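Local coordinates for protein beta-1,4-galactanase (Thielavia heterothallica, PDB 1HJU) that hydrolyses the beta-1,4-galactosidic linkages of type I arabinogalactans, at residues A[1-6]-A[289-294]. Residues are numbered along the deposited sequence; the frame is centred on the assembly and turned at random.
With SO4 (sulfate ion), chain G.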
ATOM      1  N   ALA A   1      -0.705  19.842   1.705  1.00 29.55           N
ATOM      2  CA  ALA A   1       0.687  19.596   1.234  1.00 28.61           C
ATOM      3  C   ALA A   1       0.788  18.261   0.491  1.00 27.53           C
ATOM      4  O   ALA A   1       1.288  18.207  -0.631  1.00 27.73           O
ATOM      5  CB  ALA A   1       1.647  19.612   2.424  1.00 30.20           C
ATOM      6  N   LEU A   2       0.313  17.188   1.118  1.00 25.42           N
ATOM      7  CA  LEU A   2       0.369  15.868   0.495  1.00 23.46           C
ATOM      8  C   LEU A   2      -0.480  15.782  -0.764  1.00 22.36           C
ATOM      9  O   LEU A   2      -1.602  16.279  -0.803  1.00 22.12           O
ATOM     10  CB  LEU A   2      -0.097  14.790   1.476  1.00 23.36           C
ATOM     11  CG  LEU A   2       0.840  14.426   2.627  1.00 23.86           C
ATOM     12  CD1 LEU A   2       0.155  13.417   3.535  1.00 24.24           C
ATOM     13  CD2 LEU A   2       2.133  13.860   2.073  1.00 23.60           C
ATOM     14  N   THR A   3       0.061  15.149  -1.796  1.00 20.58           N
ATOM     15  CA  THR A   3      -0.672  14.975  -3.039  1.00 19.92           C
ATOM     16  C   THR A   3      -1.695  13.860  -2.855  1.00 19.45           C
ATOM     17  O   THR A   3      -2.831  13.966  -3.312  1.00 19.58           O
ATOM     18  CB  THR A   3       0.266  14.580  -4.184  1.00 20.62           C
ATOM     19  OG1 THR A   3       1.228  15.617  -4.382  1.00 21.21           O
ATOM     20  CG2 THR A   3      -0.522  14.356  -5.473  1.00 21.25           C
ATOM     21  N   TYR A   4      -1.283  12.790  -2.179  1.00 18.38           N
ATOM     22  CA  TYR A   4      -2.163  11.650  -1.940  1.00 17.71           C
ATOM     23  C   TYR A   4      -2.491  11.485  -0.465  1.00 16.58           C
ATOM     24  O   TYR A   4      -1.600  11.289   0.367  1.00 17.24           O
ATOM     25  CB  TYR A   4      -1.507  10.363  -2.450  1.00 17.44           C
ATOM     26  CG  TYR A   4      -1.048  10.449  -3.887  1.00 18.31           C
ATOM     27  CD1 TYR A   4      -1.958  10.360  -4.944  1.00 17.72           C
ATOM     28  CD2 TYR A   4       0.296  10.663  -4.191  1.00 17.36           C
ATOM     29  CE1 TYR A   4      -1.537  10.487  -6.266  1.00 18.36           C
ATOM     30  CE2 TYR A   4       0.725  10.793  -5.509  1.00 18.84           C
ATOM     31  CZ  TYR A   4      -0.195  10.704  -6.538  1.00 17.88           C
ATOM     32  OH  TYR A   4       0.233  10.849  -7.834  1.00 18.36           O
ATOM     33  N   ARG A   5      -3.775  11.580  -0.152  1.00 16.16           N
ATOM     34  CA  ARG A   5      -4.275  11.417   1.208  1.00 16.66           C
ATOM     35  C   ARG A   5      -5.204  10.218   1.077  1.00 16.47           C
ATOM     36  O   ARG A   5      -6.348  10.363   0.645  1.00 16.87           O
ATOM     37  CB  ARG A   5      -5.077  12.653   1.646  1.00 17.33           C
ATOM     38  CG  ARG A   5      -4.305  13.977   1.588  1.00 18.50           C
ATOM     39  CD  ARG A   5      -5.114  15.110   2.228  1.00 18.59           C
ATOM     40  NE  ARG A   5      -6.416  15.276   1.580  1.00 19.65           N
ATOM     41  CZ  ARG A   5      -6.597  15.886   0.415  1.00 20.91           C
ATOM     42  NH1 ARG A   5      -5.563  16.407  -0.232  1.00 19.74           N
ATOM     43  NH2 ARG A   5      -7.811  15.952  -0.120  1.00 21.58           N
ATOM     44  N   GLY A   6      -4.724   9.033   1.435  1.00 16.45           N
ATOM     45  CA  GLY A   6      -5.580   7.873   1.264  1.00 17.08           C
ATOM     46  C   GLY A   6      -5.590   6.774   2.297  1.00 15.93           C
ATOM     47  O   GLY A   6      -4.994   6.865   3.370  1.00 15.75           O
ATOM     48  N   ARG A 289      10.118  15.715  -2.340  1.00 18.10           N
ATOM     49  CA  ARG A 289       9.198  14.923  -3.150  1.00 18.78           C
ATOM     50  C   ARG A 289       8.379  13.903  -2.343  1.00 17.70           C
ATOM     51  O   ARG A 289       7.949  12.883  -2.878  1.00 16.64           O
ATOM     52  CB  ARG A 289       9.943  14.216  -4.297  1.00 21.07           C
ATOM     53  CG  ARG A 289      10.757  15.159  -5.194  1.00 25.01           C
ATOM     54  CD  ARG A 289      11.133  14.513  -6.527  1.00 27.15           C
ATOM     55  NE  ARG A 289      10.017  14.549  -7.470  1.00 31.58           N
ATOM     56  CZ  ARG A 289      10.008  13.964  -8.667  1.00 32.86           C
ATOM     57  NH1 ARG A 289      11.062  13.276  -9.092  1.00 33.35           N
ATOM     58  NH2 ARG A 289       8.940  14.075  -9.446  1.00 32.85           N
ATOM     59  N   GLY A 290       8.176  14.181  -1.057  1.00 16.60           N
ATOM     60  CA  GLY A 290       7.360  13.302  -0.231  1.00 17.11           C
ATOM     61  C   GLY A 290       5.937  13.697  -0.586  1.00 17.33           C
ATOM     62  O   GLY A 290       5.513  14.808  -0.275  1.00 16.46           O
ATOM     63  N   VAL A 291       5.185  12.802  -1.213  1.00 17.60           N
ATOM     64  CA  VAL A 291       3.845  13.158  -1.659  1.00 17.76           C
ATOM     65  C   VAL A 291       2.619  12.391  -1.162  1.00 18.47           C
ATOM     66  O   VAL A 291       1.495  12.791  -1.461  1.00 17.68           O
ATOM     67  CB  VAL A 291       3.800  13.145  -3.203  1.00 18.18           C
ATOM     68  CG1 VAL A 291       4.830  14.120  -3.761  1.00 18.61           C
ATOM     69  CG2 VAL A 291       4.089  11.740  -3.720  1.00 17.24           C
ATOM     70  N   GLY A 292       2.802  11.307  -0.413  1.00 18.85           N
ATOM     71  CA  GLY A 292       1.625  10.577   0.029  1.00 18.15           C
ATOM     72  C   GLY A 292       1.673   9.798   1.327  1.00 18.37           C
ATOM     73  O   GLY A 292       2.741   9.454   1.832  1.00 17.41           O
ATOM     74  N   LEU A 293       0.483   9.523   1.854  1.00 18.36           N
ATOM     75  CA  LEU A 293       0.304   8.768   3.089  1.00 18.57           C
ATOM     76  C   LEU A 293      -0.979   7.965   2.944  1.00 18.06           C
ATOM     77  O   LEU A 293      -2.009   8.519   2.566  1.00 18.24           O
ATOM     78  CB  LEU A 293       0.172   9.713   4.289  1.00 19.43           C
ATOM     79  CG  LEU A 293      -0.184   9.066   5.636  1.00 22.62           C
ATOM     80  CD1 LEU A 293       0.875   8.045   6.012  1.00 23.46           C
ATOM     81  CD2 LEU A 293      -0.274  10.134   6.717  1.00 23.83           C
ATOM     82  N   PHE A 294      -0.912   6.667   3.240  1.00 16.99           N
ATOM     83  CA  PHE A 294      -2.077   5.789   3.150  1.00 16.82           C
ATOM     84  C   PHE A 294      -2.224   4.960   4.423  1.00 17.25           C
ATOM     85  O   PHE A 294      -1.295   4.256   4.824  1.00 17.33           O
ATOM     86  CB  PHE A 294      -1.960   4.824   1.966  1.00 16.36           C
ATOM     87  CG  PHE A 294      -2.061   5.484   0.616  1.00 16.76           C
ATOM     88  CD1 PHE A 294      -0.982   6.187   0.087  1.00 16.87           C
ATOM     89  CD2 PHE A 294      -3.231   5.386  -0.136  1.00 15.58           C
ATOM     90  CE1 PHE A 294      -1.066   6.786  -1.169  1.00 16.64           C
ATOM     91  CE2 PHE A 294      -3.326   5.982  -1.393  1.00 15.91           C
ATOM     92  CZ  PHE A 294      -2.240   6.681  -1.912  1.00 16.04           C
TER
HETATM   93  S   SO4 G 702      -7.065  17.440  -3.447  1.00 62.60           S
HETATM   94  O1  SO4 G 702      -7.206  18.342  -4.784  1.00 63.54           O
HETATM   95  O2  SO4 G 702      -7.560  16.137  -3.826  1.00 63.03           O
HETATM   96  O3  SO4 G 702      -5.821  17.425  -3.050  1.00 63.58           O
HETATM   97  O4  SO4 G 702      -8.001  18.053  -2.542  1.00 63.38           O
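Y4, R5 and G6 pair in parallel register with G292, L293 and F294, and this joins the first and last strands of the eight-stranded TIM barrel; the 5° between the strand directions confirms the parallel pairing. Three backbone hydrogen bonds make the seam. Y4 N reaches V291 O at 2.9 Å (170° at the hydrogen), L293 N returns to Y4 O at 3.1 Å, and G6 N meets L293 O at 3.0 Å. V291 O also receives a weak, bent bond from T3 N.

Apolar packing divides between the two faces of the sheet. Outside, L2 CD1 crosses to L293 CB at 3.8 Å, both residues also touching A281 of helix 270-285. On the Y4 and F294 face, Y4 CB rests 3.8 Å from F294 CZ, the far tip of the phenylalanine ring. Around the Y4 ring, V291 CG2 lies at its edge, in plane, while T3 CG2 sits over its centre. The F294 side chain is about 6 Å from that of E245, the assigned nucleophile, placing this end of the seam near the active site.

The charged group turns from the seam to a sulfate, probably from the crystallisation liquor, which N42 ND2 also binds. R5, bent at chi3 (-58°), donates NH1 and NH2 to it, with NE on G40 O; a leucine here would probably cost the ion one of its ligands and leave G40 O without this donor. R5 NH1 meets sulfate O3 at 3.0 Å, and R5 NH2 meets O4 at 3.2 Å.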